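Local coordinates for conserved domain protein (Streptococcus pneumoniae, PDB 2I7R), which is of unknown function but belongs to the glyoxalase/bleomycin resistance/dioxygenase superfamily and assembles as a two-subunit protein, at residues Q8-V13 / C47-Q52. Numbering follows the deposited sequence.
Sequences QLDIIV and CLMLSQ
Met-49, a selenomethionine, lies against Gln-8 and Asp-10 on one face of two parallel strands. Its CB sits 3.5 Å from Asp-10 OD1, and CG reaches on to Gln-8 NE2. The chain then bends at chi2 (44°), and SE passes over the flat face of the Gln-8 amide, 3.8 Å from Gln-8 CD, and meets CG. At the tip, CE lies over the same face, 3.4 Å from both Gln-8 CD and OE1, the two side chains crossing at about a right angle. Gln-8 NE2 gives an almost straight hydrogen bond of 2.9 Å to the syn lone pair of Asp-10 OD1, with OD1 in the amide plane. Asp-10 OD2 is hydrogen-bonded to His-68 NE2 of the second subunit.

Five backbone hydrogen bonds join the strands, with Leu-9 and Ile-11 each bonding through both N and O; Met-49 N to Leu-9 O is the shortest at 2.8 Å. On the other face, Leu-48 CD1 packs 3.7 Å from Leu-9 CD2 and also meets Ile-11 CG1, while Leu-50 CD2 approaches Ile-11 CB.

This apolar face is covered by helix 16-27, where Leu-50 meets Val-19 and Leu-23, and by Ile-67 of strand 65-70 in the same chain. Parallel first and last strands fit the βαβββ module of this superfamily; strand 38-43 flanks 46-51, and an antiparallel strand of the second subunit continues the sheet beyond 5-12.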
loop_
_atom_site.group_PDB
_atom_site.type_symbol
_atom_site.label_atom_id
_atom_site.label_comp_id
_atom_site.label_asym_id
_atom_site.label_seq_id
_atom_site.Cartn_x
_atom_site.Cartn_y
_atom_site.Cartn_z
ATOM N N GLN A 8 -4.424 -4.265 -4.764
ATOM C CA GLN A 8 -3.132 -4.927 -4.670
ATOM C C GLN A 8 -2.037 -3.896 -4.416
ATOM O O GLN A 8 -2.019 -2.821 -5.010
ATOM C CB GLN A 8 -2.851 -5.685 -5.972
ATOM C CG GLN A 8 -1.560 -6.457 -5.978
ATOM C CD GLN A 8 -1.346 -7.269 -7.270
ATOM O OE1 GLN A 8 -2.289 -7.843 -7.828
ATOM N NE2 GLN A 8 -0.095 -7.331 -7.730
ATOM N N LEU A 9 -1.122 -4.241 -3.532
ATOM C CA LEU A 9 0.007 -3.395 -3.261
ATOM C C LEU A 9 1.236 -4.271 -3.419
ATOM O O LEU A 9 1.292 -5.376 -2.862
ATOM C CB LEU A 9 -0.099 -2.831 -1.835
ATOM C CG LEU A 9 1.126 -2.143 -1.240
ATOM C CD1 LEU A 9 1.423 -0.798 -1.953
ATOM C CD2 LEU A 9 0.930 -1.949 0.249
ATOM N N ASP A 10 2.200 -3.814 -4.220
ATOM C CA ASP A 10 3.466 -4.529 -4.310
ATOM C C ASP A 10 4.536 -3.786 -3.521
ATOM O O ASP A 10 4.621 -2.576 -3.591
ATOM C CB ASP A 10 3.973 -4.630 -5.747
ATOM C CG ASP A 10 2.976 -5.244 -6.702
ATOM O OD1 ASP A 10 1.931 -5.765 -6.270
ATOM O OD2 ASP A 10 3.265 -5.169 -7.917
ATOM N N ILE A 11 5.381 -4.539 -2.844
ATOM C CA ILE A 11 6.586 -4.022 -2.198
ATOM C C ILE A 11 7.787 -4.637 -2.919
ATOM O O ILE A 11 7.903 -5.873 -3.017
ATOM C CB ILE A 11 6.685 -4.408 -0.673
ATOM C CG1 ILE A 11 5.344 -4.221 0.070
ATOM C CG2 ILE A 11 7.891 -3.666 -0.011
ATOM C CD1 ILE A 11 4.744 -2.802 -0.051
ATOM N N ILE A 12 8.674 -3.776 -3.407
ATOM C CA ILE A 12 9.871 -4.235 -4.119
ATOM C C ILE A 12 11.004 -4.399 -3.088
ATOM O O ILE A 12 11.360 -3.433 -2.360
ATOM C CB ILE A 12 10.299 -3.238 -5.195
ATOM C CG1 ILE A 12 9.145 -2.855 -6.110
ATOM C CG2 ILE A 12 11.503 -3.750 -5.973
ATOM C CD1 ILE A 12 8.255 -4.027 -6.504
ATOM N N VAL A 13 11.538 -5.620 -3.020
ATOM C CA VAL A 13 12.562 -6.011 -2.037
ATOM C C VAL A 13 13.593 -6.956 -2.694
ATOM O O VAL A 13 13.254 -7.674 -3.630
ATOM C CB VAL A 13 11.931 -6.658 -0.758
ATOM C CG1 VAL A 13 10.959 -5.680 -0.068
ATOM C CG2 VAL A 13 11.225 -8.014 -1.064
ATOM N N CYS A 47 -4.775 -7.808 -1.726
ATOM C CA CYS A 47 -3.561 -8.619 -1.880
ATOM C C CYS A 47 -2.326 -7.786 -1.648
ATOM O O CYS A 47 -2.307 -6.609 -1.944
ATOM C CB CYS A 47 -3.456 -9.221 -3.269
ATOM S SG CYS A 47 -4.533 -10.581 -3.495
ATOM N N LEU A 48 -1.296 -8.417 -1.122
ATOM C CA LEU A 48 -0.019 -7.770 -0.920
ATOM C C LEU A 48 1.040 -8.664 -1.571
ATOM O O LEU A 48 1.232 -9.793 -1.143
ATOM C CB LEU A 48 0.218 -7.559 0.598
ATOM C CG LEU A 48 1.539 -6.993 1.170
ATOM C CD1 LEU A 48 1.745 -5.529 0.838
ATOM C CD2 LEU A 48 1.552 -7.141 2.683
HETATM N N MSE A 49 1.720 -8.164 -2.601
HETATM C CA MSE A 49 2.825 -8.896 -3.216
HETATM C C MSE A 49 4.214 -8.406 -2.739
HETATM O O MSE A 49 4.422 -7.215 -2.452
HETATM C CB MSE A 49 2.775 -8.769 -4.751
HETATM C CG MSE A 49 1.751 -9.662 -5.464
HETATM SE SE MSE A 49 -0.033 -9.785 -4.693
HETATM C CE MSE A 49 -0.934 -10.549 -6.358
ATOM N N LEU A 50 5.163 -9.326 -2.704
ATOM C CA LEU A 50 6.574 -8.971 -2.609
ATOM C C LEU A 50 7.185 -9.311 -3.957
ATOM O O LEU A 50 6.913 -10.377 -4.517
ATOM C CB LEU A 50 7.263 -9.768 -1.507
ATOM C CG LEU A 50 6.549 -9.794 -0.156
ATOM C CD1 LEU A 50 7.299 -10.724 0.777
ATOM C CD2 LEU A 50 6.457 -8.366 0.428
ATOM N N SER A 51 7.983 -8.413 -4.501
ATOM C CA SER A 51 8.583 -8.686 -5.795
ATOM C C SER A 51 10.031 -8.233 -5.825
ATOM O O SER A 51 10.337 -7.151 -5.366
ATOM C CB SER A 51 7.761 -8.043 -6.908
ATOM O OG SER A 51 8.479 -8.090 -8.129
ATOM N N GLN A 52 10.923 -9.071 -6.357
ATOM C CA GLN A 52 12.311 -8.672 -6.540
ATOM C C GLN A 52 12.470 -7.911 -7.864
ATOM O O GLN A 52 13.237 -6.959 -7.972
ATOM C CB GLN A 52 13.218 -9.894 -6.484
ATOM C CG GLN A 52 14.698 -9.561 -6.402
ATOM C CD GLN A 52 15.573 -10.753 -6.783
ATOM O OE1 GLN A 52 15.273 -11.896 -6.419
ATOM N NE2 GLN A 52 16.653 -10.492 -7.524
#